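Local coordinates for protein 2-hydroxyethylphosphonate dioxygenase (Streptomyces viridochromogenes, PDB 4YAR) that uses ferrous iron and dioxygen to cleave 2-hydroxyethylphosphonate into hydroxymethylphosphonate and formate, a step in the biosynthesis of the antibiotic and herbicide phosphinothricin tripeptide, at residues N137-W147 against W156-G164; F317-M325 against S337-A348. The protein carries 1 engineered substitution. One frame throughout, in Å; residues are numbered along the deposited sequence.

Contact 1 of 2, residues N137-W147 against W156-G164. With CD (cadmium ion), chain H.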
loop_
_atom_site.group_PDB
_atom_site.type_symbol
_atom_site.label_atom_id
_atom_site.label_comp_id
_atom_site.label_asym_id
_atom_site.label_seq_id
_atom_site.Cartn_x
_atom_site.Cartn_y
_atom_site.Cartn_z
ATOM N N ASN A 137 7.378 -15.539 -8.819
ATOM C CA ASN A 137 7.594 -16.981 -8.813
ATOM C C ASN A 137 8.826 -17.328 -7.979
ATOM O O ASN A 137 9.959 -16.928 -8.262
ATOM C CB ASN A 137 7.701 -17.556 -10.213
ATOM C CG ASN A 137 7.703 -19.107 -10.242
ATOM O OD1 ASN A 137 7.642 -19.821 -9.198
ATOM N ND2 ASN A 137 7.713 -19.650 -11.461
ATOM N N LEU A 138 8.630 -18.077 -6.926
ATOM C CA LEU A 138 9.765 -18.548 -6.098
ATOM C C LEU A 138 10.462 -19.809 -6.697
ATOM O O LEU A 138 11.581 -20.219 -6.301
ATOM C CB LEU A 138 9.251 -18.941 -4.696
ATOM C CG LEU A 138 8.724 -17.858 -3.749
ATOM C CD1 LEU A 138 8.236 -18.293 -2.356
ATOM C CD2 LEU A 138 9.702 -16.694 -3.699
ATOM N N GLY A 139 9.839 -20.416 -7.648
ATOM C CA GLY A 139 10.312 -21.704 -8.169
ATOM C C GLY A 139 10.032 -22.950 -7.319
ATOM O O GLY A 139 9.345 -22.880 -6.352
ATOM N N PRO A 140 10.680 -24.078 -7.629
ATOM C CA PRO A 140 11.704 -24.181 -8.656
ATOM C C PRO A 140 11.165 -24.286 -10.081
ATOM O O PRO A 140 11.978 -24.190 -11.026
ATOM C CB PRO A 140 12.409 -25.511 -8.333
ATOM C CG PRO A 140 11.354 -26.315 -7.615
ATOM C CD PRO A 140 10.593 -25.297 -6.800
ATOM N N GLY A 141 9.868 -24.488 -10.227
ATOM C CA GLY A 141 9.244 -24.737 -11.539
ATOM C C GLY A 141 8.553 -23.512 -12.146
ATOM O O GLY A 141 8.108 -22.610 -11.404
ATOM N N ASP A 142 8.528 -23.470 -13.472
ATOM C CA ASP A 142 7.720 -22.497 -14.252
ATOM C C ASP A 142 6.251 -22.738 -13.964
ATOM O O ASP A 142 5.822 -23.897 -13.742
ATOM C CB ASP A 142 7.961 -22.679 -15.738
ATOM C CG ASP A 142 9.386 -22.368 -16.225
ATOM O OD1 ASP A 142 10.264 -21.737 -15.589
ATOM O OD2 ASP A 142 9.660 -22.832 -17.343
ATOM N N ILE A 143 5.465 -21.660 -13.944
ATOM C CA ILE A 143 4.024 -21.751 -13.816
ATOM C C ILE A 143 3.347 -21.005 -14.921
ATOM O O ILE A 143 3.952 -20.148 -15.582
ATOM C CB ILE A 143 3.542 -21.230 -12.483
ATOM C CG1 ILE A 143 3.829 -19.739 -12.396
ATOM C CG2 ILE A 143 4.236 -21.997 -11.364
ATOM C CD1 ILE A 143 3.417 -19.035 -11.115
ATOM N N ASN A 144 2.123 -21.415 -15.183
ATOM C CA ASN A 144 1.267 -20.644 -16.070
ATOM C C ASN A 144 0.485 -19.641 -15.273
ATOM O O ASN A 144 -0.135 -20.011 -14.277
ATOM C CB ASN A 144 0.237 -21.537 -16.757
ATOM C CG ASN A 144 0.844 -22.626 -17.659
ATOM O OD1 ASN A 144 0.608 -23.797 -17.446
ATOM N ND2 ASN A 144 1.583 -22.246 -18.648
ATOM N N GLY A 145 0.448 -18.398 -15.761
ATOM C CA GLY A 145 -0.463 -17.399 -15.294
ATOM C C GLY A 145 -1.648 -17.249 -16.226
ATOM O O GLY A 145 -1.470 -17.245 -17.459
ATOM N N ARG A 146 -2.831 -17.189 -15.638
ATOM C CA ARG A 146 -4.113 -16.983 -16.368
ATOM C C ARG A 146 -4.844 -15.746 -15.878
ATOM O O ARG A 146 -5.061 -15.591 -14.654
ATOM C CB ARG A 146 -5.026 -18.204 -16.238
ATOM C CG ARG A 146 -6.238 -18.225 -17.153
ATOM C CD ARG A 146 -7.149 -19.404 -16.851
ATOM N NE ARG A 146 -8.372 -19.358 -17.664
ATOM C CZ ARG A 146 -9.392 -20.187 -17.535
ATOM N NH1 ARG A 146 -9.371 -21.144 -16.592
ATOM N NH2 ARG A 146 -10.443 -20.054 -18.354
ATOM N N TRP A 147 -5.246 -14.881 -16.831
ATOM C CA TRP A 147 -5.927 -13.590 -16.538
ATOM C C TRP A 147 -7.221 -13.351 -17.321
ATOM O O TRP A 147 -7.649 -12.214 -17.413
ATOM C CB TRP A 147 -4.997 -12.368 -16.794
ATOM C CG TRP A 147 -3.830 -12.522 -16.002
ATOM C CD1 TRP A 147 -3.756 -12.407 -14.621
ATOM C CD2 TRP A 147 -2.584 -13.082 -16.420
ATOM N NE1 TRP A 147 -2.504 -12.799 -14.192
ATOM C CE2 TRP A 147 -1.783 -13.240 -15.269
ATOM C CE3 TRP A 147 -2.061 -13.461 -17.657
ATOM C CZ2 TRP A 147 -0.470 -13.725 -15.334
ATOM C CZ3 TRP A 147 -0.775 -13.900 -17.711
ATOM C CH2 TRP A 147 0.015 -14.039 -16.560
ATOM N N TRP A 156 -2.656 -15.542 -20.914
ATOM C CA TRP A 156 -2.076 -16.841 -20.546
ATOM C C TRP A 156 -0.616 -16.664 -20.863
ATOM O O TRP A 156 -0.244 -16.408 -22.023
ATOM C CB TRP A 156 -2.720 -17.942 -21.387
ATOM C CG TRP A 156 -2.220 -19.334 -21.228
ATOM C CD1 TRP A 156 -1.519 -20.031 -22.128
ATOM C CD2 TRP A 156 -2.517 -20.228 -20.166
ATOM N NE1 TRP A 156 -1.322 -21.283 -21.713
ATOM C CE2 TRP A 156 -1.926 -21.450 -20.497
ATOM C CE3 TRP A 156 -3.187 -20.103 -18.970
ATOM C CZ2 TRP A 156 -1.947 -22.528 -19.666
ATOM C CZ3 TRP A 156 -3.257 -21.206 -18.145
ATOM C CH2 TRP A 156 -2.636 -22.424 -18.518
ATOM N N ARG A 157 0.241 -16.687 -19.833
ATOM C CA ARG A 157 1.669 -16.478 -20.053
ATOM C C ARG A 157 2.433 -17.191 -18.961
ATOM O O ARG A 157 1.910 -17.308 -17.793
ATOM C CB ARG A 157 2.036 -15.003 -19.996
ATOM C CG ARG A 157 3.446 -14.744 -20.516
ATOM C CD ARG A 157 3.988 -13.363 -20.274
ATOM N NE ARG A 157 3.206 -12.362 -20.981
ATOM C CZ ARG A 157 3.678 -11.159 -21.348
ATOM N NH1 ARG A 157 4.950 -10.797 -21.089
ATOM N NH2 ARG A 157 2.854 -10.318 -21.974
ATOM N N VAL A 158 3.596 -17.716 -19.319
ATOM C CA VAL A 158 4.453 -18.423 -18.358
ATOM C C VAL A 158 5.257 -17.424 -17.468
ATOM O O VAL A 158 6.080 -16.598 -17.957
ATOM C CB VAL A 158 5.395 -19.413 -19.041
ATOM C CG1 VAL A 158 6.410 -20.022 -18.067
ATOM C CG2 VAL A 158 4.627 -20.518 -19.701
ATOM N N LEU A 159 5.070 -17.562 -16.166
ATOM C CA LEU A 159 5.952 -16.934 -15.211
ATOM C C LEU A 159 7.071 -17.904 -14.876
ATOM O O LEU A 159 6.864 -18.886 -14.157
ATOM C CB LEU A 159 5.188 -16.658 -13.929
ATOM C CG LEU A 159 4.453 -15.395 -13.666
ATOM C CD1 LEU A 159 2.969 -15.692 -13.906
ATOM C CD2 LEU A 159 4.719 -15.057 -12.216
ATOM N N HIS A 160 8.241 -17.620 -15.402
ATOM C CA HIS A 160 9.370 -18.511 -15.323
ATOM C C HIS A 160 9.958 -18.449 -13.915
ATOM O O HIS A 160 9.885 -17.433 -13.228
ATOM C CB HIS A 160 10.432 -18.110 -16.345
ATOM C CG HIS A 160 10.105 -18.524 -17.748
ATOM N ND1 HIS A 160 10.440 -19.760 -18.268
ATOM C CD2 HIS A 160 9.320 -17.926 -18.677
ATOM C CE1 HIS A 160 9.939 -19.865 -19.492
ATOM N NE2 HIS A 160 9.251 -18.772 -19.759
ATOM N N ALA A 161 10.555 -19.548 -13.525
ATOM C CA ALA A 161 11.430 -19.621 -12.402
ATOM C C ALA A 161 12.831 -19.578 -12.924
ATOM O O ALA A 161 13.098 -20.058 -13.976
ATOM C CB ALA A 161 11.232 -20.929 -11.656
ATOM N N ASN A 162 13.742 -19.064 -12.114
ATOM C CA ASN A 162 15.167 -19.033 -12.476
ATOM C C ASN A 162 15.728 -20.465 -12.345
ATOM O O ASN A 162 15.679 -21.026 -11.247
ATOM C CB ASN A 162 15.893 -18.107 -11.566
ATOM C CG ASN A 162 17.318 -17.858 -11.988
ATOM O OD1 ASN A 162 17.810 -18.494 -12.872
ATOM N ND2 ASN A 162 18.000 -16.974 -11.284
ATOM N N HIS A 163 16.249 -21.011 -13.468
ATOM C CA HIS A 163 16.883 -22.319 -13.452
ATOM C C HIS A 163 18.428 -22.232 -13.312
ATOM O O HIS A 163 19.105 -23.276 -13.210
ATOM C CB HIS A 163 16.527 -23.122 -14.678
ATOM C CG HIS A 163 15.103 -22.974 -15.102
ATOM N ND1 HIS A 163 14.041 -23.388 -14.318
ATOM C CD2 HIS A 163 14.577 -22.481 -16.242
ATOM C CE1 HIS A 163 12.910 -23.120 -14.963
ATOM N NE2 HIS A 163 13.222 -22.592 -16.153
ATOM N N GLY A 164 18.974 -21.018 -13.389
ATOM C CA GLY A 164 20.427 -20.807 -13.573
ATOM C C GLY A 164 21.061 -20.585 -12.255
ATOM O O GLY A 164 20.553 -20.989 -11.248
HETATM CD CD CD H . 11.733 -21.538 -17.417
HETATM O O HOH W 1 14.500 -23.893 -11.351
HETATM O O HOH W 2 13.436 -19.666 -16.821
#
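With CG beside the backbone N in both (chi1 -65° and -77°), Asp142 and His160 turn their ends onto one cadmium ion. Both carboxylate oxygens of Asp142 bind it, OD1 and OD2 each at 2.4 Å, as do His160 ND1, His163 NE2 (2.2 Å from the cadmium) and a water; two further ligands come from outside the segments. Asp142 OD1 also accepts from Ala161 N at 3.0 Å, on its anti side, which helps fix the carboxylate's rotation. A second water spans Pro140 O, Asn162 O and His163 ND1, steadying the far side of that imidazole.

Asn137 reaches across with CG anti to its backbone N (chi1 -171°). Asn137 ND2 gives one hydrogen to Gly141 O and another to Leu159 O (2.9 Å), which Ile143 N approaches from the opposite face of the carbonyl plane. Asn137 OD1 closes an Asx turn on Gly139 N. From here strands 143-146 and 156-159 run as an antiparallel hairpin. Asn144 CB lies over the six-membered ring of Trp156, 3.8 Å from its centroid, a CH-pi contact, while Arg146 CB meets that ring at its edge.

Strand 183-186 flanks 143-146 in a three-stranded sheet, strand 192-198 packs on Ile143, and helix 307-312 touches His160 through Ile307.

Contact 2 of 2, residues F317-M325 against S337-A348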
loop_
_atom_site.group_PDB
_atom_site.type_symbol
_atom_site.label_atom_id
_atom_site.label_comp_id
_atom_site.label_asym_id
_atom_site.label_seq_id
_atom_site.Cartn_x
_atom_site.Cartn_y
_atom_site.Cartn_z
ATOM N N PHE A 317 23.491 -1.692 -2.958
ATOM C CA PHE A 317 22.668 -0.845 -2.111
ATOM C C PHE A 317 23.199 -0.945 -0.693
ATOM O O PHE A 317 22.875 -1.859 0.078
ATOM C CB PHE A 317 21.182 -1.245 -2.213
ATOM C CG PHE A 317 20.284 -0.358 -1.401
ATOM C CD1 PHE A 317 20.209 0.994 -1.678
ATOM C CD2 PHE A 317 19.545 -0.869 -0.369
ATOM C CE1 PHE A 317 19.438 1.843 -0.920
ATOM C CE2 PHE A 317 18.741 -0.019 0.388
ATOM C CZ PHE A 317 18.719 1.302 0.137
ATOM N N GLY A 318 24.050 0.021 -0.303
ATOM C CA GLY A 318 24.784 -0.069 0.968
ATOM C C GLY A 318 25.595 -1.362 1.047
ATOM O O GLY A 318 26.361 -1.665 0.177
ATOM N N THR A 319 25.312 -2.165 2.060
ATOM C CA THR A 319 25.954 -3.472 2.218
ATOM C C THR A 319 25.272 -4.602 1.499
ATOM O O THR A 319 25.756 -5.729 1.560
ATOM C CB THR A 319 26.038 -3.881 3.676
ATOM O OG1 THR A 319 24.723 -3.795 4.278
ATOM C CG2 THR A 319 27.058 -2.951 4.376
ATOM N N TYR A 320 24.159 -4.310 0.829
ATOM C CA TYR A 320 23.393 -5.345 0.140
ATOM C C TYR A 320 23.637 -5.330 -1.338
ATOM O O TYR A 320 24.132 -4.362 -1.839
ATOM C CB TYR A 320 21.876 -5.147 0.452
ATOM C CG TYR A 320 21.616 -4.920 1.920
ATOM C CD1 TYR A 320 21.658 -5.976 2.810
ATOM C CD2 TYR A 320 21.369 -3.649 2.432
ATOM C CE1 TYR A 320 21.454 -5.786 4.137
ATOM C CE2 TYR A 320 21.171 -3.440 3.794
ATOM C CZ TYR A 320 21.212 -4.521 4.637
ATOM O OH TYR A 320 21.000 -4.438 5.992
ATOM N N GLU A 321 23.328 -6.442 -2.036
ATOM C CA GLU A 321 23.094 -6.418 -3.478
ATOM C C GLU A 321 21.567 -6.472 -3.726
ATOM O O GLU A 321 20.884 -7.204 -3.061
ATOM C CB GLU A 321 23.869 -7.505 -4.212
ATOM C CG GLU A 321 24.127 -7.169 -5.696
ATOM C CD GLU A 321 24.799 -8.274 -6.515
ATOM O OE1 GLU A 321 24.917 -8.118 -7.739
ATOM O OE2 GLU A 321 25.219 -9.294 -5.953
ATOM N N ALA A 322 21.081 -5.607 -4.603
ATOM C CA ALA A 322 19.601 -5.479 -4.806
ATOM C C ALA A 322 19.254 -5.726 -6.235
ATOM O O ALA A 322 19.990 -5.375 -7.125
ATOM C CB ALA A 322 19.115 -4.113 -4.326
ATOM N N ALA A 323 18.085 -6.343 -6.501
ATOM C CA ALA A 323 17.577 -6.391 -7.839
ATOM C C ALA A 323 16.052 -6.107 -7.766
ATOM O O ALA A 323 15.400 -6.429 -6.762
ATOM C CB ALA A 323 17.781 -7.789 -8.394
ATOM N N SER A 324 15.538 -5.514 -8.827
ATOM C CA SER A 324 14.144 -5.104 -8.872
ATOM C C SER A 324 13.166 -6.152 -9.238
ATOM O O SER A 324 13.381 -6.921 -10.150
ATOM C CB SER A 324 13.974 -3.962 -9.891
ATOM O OG SER A 324 14.882 -2.880 -9.627
ATOM N N MET A 325 12.049 -6.165 -8.514
ATOM C CA MET A 325 10.868 -6.886 -8.961
ATOM C C MET A 325 10.041 -5.920 -9.766
ATOM O O MET A 325 10.434 -4.739 -9.937
ATOM C CB MET A 325 10.007 -7.422 -7.815
ATOM C CG MET A 325 10.727 -8.297 -6.895
ATOM S SD MET A 325 9.496 -8.973 -5.745
ATOM C CE MET A 325 10.711 -9.826 -4.659
ATOM N N SER A 337 11.627 -5.906 -4.022
ATOM C CA SER A 337 13.072 -6.049 -4.350
ATOM C C SER A 337 13.588 -7.419 -3.879
ATOM O O SER A 337 13.090 -7.955 -2.896
ATOM C CB SER A 337 13.892 -4.934 -3.639
ATOM O OG SER A 337 13.414 -3.634 -3.990
ATOM N N PHE A 338 14.540 -7.977 -4.610
ATOM C CA PHE A 338 15.351 -9.122 -4.133
ATOM C C PHE A 338 16.593 -8.530 -3.472
ATOM O O PHE A 338 17.225 -7.643 -4.065
ATOM C CB PHE A 338 15.789 -10.034 -5.250
ATOM C CG PHE A 338 14.710 -10.561 -6.152
ATOM C CD1 PHE A 338 14.034 -11.755 -5.853
ATOM C CD2 PHE A 338 14.433 -9.947 -7.354
ATOM C CE1 PHE A 338 13.055 -12.243 -6.724
ATOM C CE2 PHE A 338 13.519 -10.511 -8.289
ATOM C CZ PHE A 338 12.786 -11.629 -7.909
ATOM N N LEU A 339 16.912 -8.975 -2.277
ATOM C CA LEU A 339 18.125 -8.534 -1.545
ATOM C C LEU A 339 19.076 -9.698 -1.184
ATOM O O LEU A 339 18.710 -10.634 -0.505
ATOM C CB LEU A 339 17.801 -7.815 -0.282
ATOM C CG LEU A 339 17.010 -6.528 -0.314
ATOM C CD1 LEU A 339 16.914 -5.971 1.071
ATOM C CD2 LEU A 339 17.716 -5.491 -1.219
ATOM N N ARG A 340 20.304 -9.573 -1.638
ATOM C CA ARG A 340 21.396 -10.459 -1.208
ATOM C C ARG A 340 22.174 -9.852 -0.016
ATOM O O ARG A 340 22.600 -8.716 -0.098
ATOM C CB ARG A 340 22.293 -10.659 -2.423
ATOM C CG ARG A 340 23.049 -11.946 -2.471
ATOM C CD ARG A 340 24.067 -11.882 -3.581
ATOM N NE ARG A 340 24.182 -13.161 -4.254
ATOM C CZ ARG A 340 25.163 -13.490 -5.104
ATOM N NH1 ARG A 340 26.131 -12.616 -5.398
ATOM N NH2 ARG A 340 25.171 -14.701 -5.667
ATOM N N VAL A 341 22.316 -10.615 1.085
ATOM C CA VAL A 341 22.995 -10.186 2.282
ATOM C C VAL A 341 24.314 -10.999 2.346
ATOM O O VAL A 341 24.300 -12.191 2.101
ATOM C CB VAL A 341 22.109 -10.507 3.546
ATOM C CG1 VAL A 341 22.751 -9.977 4.801
ATOM C CG2 VAL A 341 20.709 -9.932 3.363
ATOM N N ASP A 342 25.392 -10.356 2.711
ATOM C CA ASP A 342 26.695 -11.049 2.766
ATOM C C ASP A 342 27.688 -10.445 3.751
ATOM O O ASP A 342 28.709 -9.946 3.315
ATOM C CB ASP A 342 27.326 -11.051 1.343
ATOM C CG ASP A 342 27.764 -9.620 0.841
ATOM O OD1 ASP A 342 27.308 -8.565 1.355
ATOM O OD2 ASP A 342 28.588 -9.564 -0.111
ATOM N N ALA A 343 27.403 -10.498 5.054
ATOM C CA ALA A 343 28.363 -10.071 6.104
ATOM C C ALA A 343 27.854 -10.309 7.569
ATOM O O ALA A 343 26.644 -10.311 7.818
ATOM C CB ALA A 343 28.772 -8.603 5.897
ATOM N N ASP A 344 28.794 -10.466 8.516
ATOM C CA ASP A 344 28.497 -10.810 9.933
ATOM C C ASP A 344 28.111 -9.618 10.848
ATOM O O ASP A 344 27.445 -9.797 11.861
ATOM C CB ASP A 344 29.706 -11.538 10.546
ATOM C CG ASP A 344 29.332 -12.479 11.716
ATOM O OD1 ASP A 344 28.287 -12.280 12.400
ATOM O OD2 ASP A 344 30.122 -13.431 11.961
ATOM N N GLY A 345 28.556 -8.415 10.518
ATOM C CA GLY A 345 28.109 -7.217 11.231
ATOM C C GLY A 345 28.068 -6.037 10.277
ATOM O O GLY A 345 28.088 -6.219 9.053
ATOM N N ARG A 346 27.990 -4.827 10.835
ATOM C CA ARG A 346 28.172 -3.593 10.064
ATOM C C ARG A 346 27.115 -3.411 8.959
ATOM O O ARG A 346 27.410 -2.817 7.906
ATOM C CB ARG A 346 29.598 -3.579 9.460
ATOM C CG ARG A 346 30.174 -2.221 9.049
ATOM C CD ARG A 346 30.350 -1.270 10.227
ATOM N NE ARG A 346 31.069 -1.872 11.359
ATOM C CZ ARG A 346 31.042 -1.410 12.613
ATOM N NH1 ARG A 346 30.317 -0.340 12.919
ATOM N NH2 ARG A 346 31.735 -2.035 13.565
ATOM N N GLY A 347 25.893 -3.894 9.198
ATOM C CA GLY A 347 24.827 -3.853 8.167
ATOM C C GLY A 347 24.370 -2.430 7.853
ATOM O O GLY A 347 24.216 -1.621 8.782
ATOM N N ALA A 348 24.181 -2.092 6.570
ATOM C CA ALA A 348 23.760 -0.712 6.196
ATOM C C ALA A 348 22.399 -0.600 6.837
ATOM O O ALA A 348 21.591 -1.629 6.840
ATOM C CB ALA A 348 23.682 -0.477 4.672
HETATM O O HOH W 3 25.123 -7.710 3.243
#
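Met325 and Phe338 cross at about a right angle, the methionine laid over one face of the phenyl ring. CE of Met325 sits 4.1 Å from the centroid of the Phe338 ring, a CH-pi contact, and SD stands farther off above the same ring in a Met-aromatic pair. Met325 CG comes within 3.8 Å of Phe338 CE2. The Met325 chain is extended beyond CG, which sets the methyl CE over the Phe338 ring and also against Ser337 O.

Glu321 and Arg340, by contrast, lie side by side and point the same way from a hydrogen-bonded pair of the antiparallel strands. Their ends form a long salt bridge, Glu321 OE2 to Arg340 NH1 at 3.5 Å, with carboxylate and guanidinium planes 64° apart. On the other face of the sheet Ala322 CB touches Leu339 CD2.

Tyr320 also runs alongside its neighbour Val341, CD1 to CG2. At the far end Tyr320 OH donates to Ala348 O (3.0 Å), in the carbonyl plane, and also bonds Trp396 N. Thr319 OG1, over the centre of the Tyr320 ring, accepts a nearly straight bond from Ala348 N (2.9 Å, 169° at the hydrogen). These two bonds tie the segment after the second strand back to the type II' turn 317-320. A water accepting from Asp342 N and donating to Thr319 O links the turn to the second strand.

The hairpin belongs to a seven-stranded antiparallel sheet: strand 315-317 borders 320-324, and strand 400-407 borders 335-343, placing Leu403 against both Met325 and Phe338. Strand 133-140 adds Ile134 against Met325 and Val136 against Phe338.

Both contacts are antiparallel hairpins, in series along the chain but in different sheets. Their centres lie 25 Å apart, their nearest atoms about 6 Å. Strand 133-140 bridges the gap: its end enters contact 1, while Ile134 and Val136 pack on contact 2. Contact 1's cadmium, held by Asp142, His160 and His163, is separate from the metal bound by His129 and His182. Trp147 places its side chain about 4 Å from those of iron ligand His182 and engineered His176, and about 9 Å from a cadmium ion other than contact 1's own. The Phe338 side chain is about 14 Å from the cadmium ion of contact 1, and that of Met325 about 11 Å from that of substrate-binding Ser196.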